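Local coordinates for protein family 88 glycosyl hydrolase (Bacteroides thetaiotaomicron, PDB 5NOA) that probably hydrolyses unsaturated uronic acid units at the ends of plant polysaccharide fragments in a human gut bacterium, at residues Lys82-Ala85 and Glu86-Trp90. Numbering follows the deposited sequence.
Sequences KGWA and EHNEW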
loop_
_atom_site.group_PDB
_atom_site.type_symbol
_atom_site.label_atom_id
_atom_site.label_comp_id
_atom_site.label_asym_id
_atom_site.label_seq_id
_atom_site.Cartn_x
_atom_site.Cartn_y
_atom_site.Cartn_z
ATOM N N LYS A 82 8.310 -12.531 11.679
ATOM C CA LYS A 82 8.871 -13.871 11.517
ATOM C C LYS A 82 7.853 -14.921 11.963
ATOM O O LYS A 82 7.691 -15.947 11.293
ATOM C CB LYS A 82 10.126 -14.062 12.355
ATOM C CG LYS A 82 11.345 -13.413 11.787
ATOM C CD LYS A 82 12.504 -13.693 12.711
ATOM C CE LYS A 82 13.776 -13.116 12.181
ATOM N NZ LYS A 82 14.815 -13.205 13.249
ATOM N N GLY A 83 7.146 -14.658 13.060
ATOM C CA GLY A 83 6.156 -15.619 13.535
ATOM C C GLY A 83 5.028 -15.825 12.544
ATOM O O GLY A 83 4.568 -16.949 12.315
ATOM N N TRP A 84 4.608 -14.736 11.911
ATOM C CA TRP A 84 3.561 -14.827 10.893
ATOM C C TRP A 84 4.026 -15.571 9.669
ATOM O O TRP A 84 3.301 -16.399 9.136
ATOM C CB TRP A 84 3.066 -13.430 10.564
ATOM C CG TRP A 84 2.090 -13.309 9.450
ATOM C CD1 TRP A 84 0.750 -13.539 9.499
ATOM C CD2 TRP A 84 2.347 -12.827 8.144
ATOM N NE1 TRP A 84 0.152 -13.210 8.310
ATOM C CE2 TRP A 84 1.114 -12.758 7.461
ATOM C CE3 TRP A 84 3.491 -12.384 7.493
ATOM C CZ2 TRP A 84 1.012 -12.301 6.155
ATOM C CZ3 TRP A 84 3.392 -11.962 6.187
ATOM C CH2 TRP A 84 2.166 -11.891 5.548
ATOM N N ALA A 85 5.252 -15.304 9.252
ATOM C CA ALA A 85 5.808 -15.989 8.074
ATOM C C ALA A 85 5.924 -17.483 8.319
ATOM O O ALA A 85 5.568 -18.282 7.455
ATOM C CB ALA A 85 7.161 -15.384 7.678
ATOM N N GLU A 86 6.396 -17.849 9.513
ATOM C CA GLU A 86 6.528 -19.253 9.893
ATOM C C GLU A 86 5.149 -19.923 9.962
ATOM O O GLU A 86 4.970 -21.048 9.459
ATOM C CB GLU A 86 7.232 -19.397 11.241
ATOM C CG GLU A 86 8.723 -19.020 11.197
ATOM C CD GLU A 86 9.675 -20.020 10.517
ATOM O OE1 GLU A 86 9.245 -21.062 9.966
ATOM O OE2 GLU A 86 10.897 -19.744 10.540
ATOM N N HIS A 87 4.166 -19.227 10.528
ATOM C CA HIS A 87 2.818 -19.752 10.647
ATOM C C HIS A 87 2.265 -20.095 9.247
ATOM O O HIS A 87 1.605 -21.119 9.051
ATOM C CB HIS A 87 1.909 -18.730 11.295
ATOM C CG HIS A 87 0.476 -19.126 11.344
ATOM N ND1 HIS A 87 -0.004 -20.058 12.238
ATOM C CD2 HIS A 87 -0.589 -18.703 10.635
ATOM C CE1 HIS A 87 -1.312 -20.190 12.064
ATOM N NE2 HIS A 87 -1.686 -19.384 11.086
ATOM N N ASN A 88 2.586 -19.263 8.259
ATOM C CA ASN A 88 2.126 -19.397 6.882
ATOM C C ASN A 88 3.082 -20.187 5.989
ATOM O O ASN A 88 2.869 -20.259 4.790
ATOM C CB ASN A 88 1.791 -18.018 6.330
ATOM C CG ASN A 88 0.526 -17.474 6.951
ATOM O OD1 ASN A 88 -0.536 -18.048 6.771
ATOM N ND2 ASN A 88 0.637 -16.400 7.725
ATOM N N GLU A 89 4.102 -20.795 6.602
ATOM C CA GLU A 89 5.059 -21.656 5.949
ATOM C C GLU A 89 5.791 -20.954 4.789
ATOM O O GLU A 89 6.181 -21.584 3.830
ATOM C CB GLU A 89 4.395 -22.956 5.441
ATOM C CG GLU A 89 3.602 -23.750 6.464
ATOM C CD GLU A 89 2.999 -25.035 5.887
ATOM O OE1 GLU A 89 1.804 -25.286 6.115
ATOM O OE2 GLU A 89 3.715 -25.820 5.214
ATOM N N TRP A 90 5.939 -19.633 4.895
ATOM C CA TRP A 90 6.646 -18.901 3.853
ATOM C C TRP A 90 5.955 -19.034 2.479
ATOM O O TRP A 90 6.610 -19.009 1.442
ATOM C CB TRP A 90 8.156 -19.256 3.793
ATOM C CG TRP A 90 8.788 -19.090 5.138
ATOM C CD1 TRP A 90 8.866 -20.019 6.133
ATOM C CD2 TRP A 90 9.408 -17.916 5.649
ATOM N NE1 TRP A 90 9.485 -19.492 7.229
ATOM C CE2 TRP A 90 9.856 -18.201 6.956
ATOM C CE3 TRP A 90 9.664 -16.643 5.117
ATOM C CZ2 TRP A 90 10.531 -17.257 7.747
ATOM C CZ3 TRP A 90 10.337 -15.733 5.902
ATOM C CH2 TRP A 90 10.758 -16.033 7.195
#
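Trp-90 keeps CG beside its own backbone N and opposite its carbonyl carbon (chi1 -53°), which turns the indole back across Ala-85. The Ala-85 methyl sits over one face of the six-membered ring. CB makes a CH-pi contact with the Trp-90 six-membered ring, 3.6 Å from its centroid and almost on the ring normal. Glu-86 bends at chi2 to bring its carboxylate to the pyrrole side of the same indole. Trp-90 NE1 donates a fairly straight hydrogen bond of 3.2 Å to Glu-86 OE1. The donor keeps near its ring plane but meets OE1 from above the carboxylate plane. An alanine in place of Trp-90 would probably leave the Ala-85 methyl uncovered on this side and Glu-86 OE1 without its indole donor.

The backbone beneath is a Schellman motif, which closes the helix. Trp-90 N bonds to Ala-85 O at 2.9 Å, and Glu-89 N to Glu-86 O at 3.0 Å. Glu-89 is the C-prime residue, with positive phi. On another side of the turn, Asn-88 ND2 sits over one face of the Trp-84 indole, near its rim. The amide and ring planes are 73° apart. ND2 also gives a weak hydrogen bond to Trp-84 O at 3.0 Å, while Asn-88 N bonds to that oxygen at 3.1 Å. Asn-88 ND2 has a further acceptor in Gly-52 O, and Trp-84 NE1 donates to Arg-53 O.

The contact forms the C-terminal end of helix 75-87, in a chain of the (alpha/alpha)6-barrel type. Trp-84 stacks on His-62 of helix 56-72, and Trp-90 meets His-135 edge-to-face at the start of helix 135-149. Ala-85 and Asn-88 pack against Tyr-124 of helix 120-130.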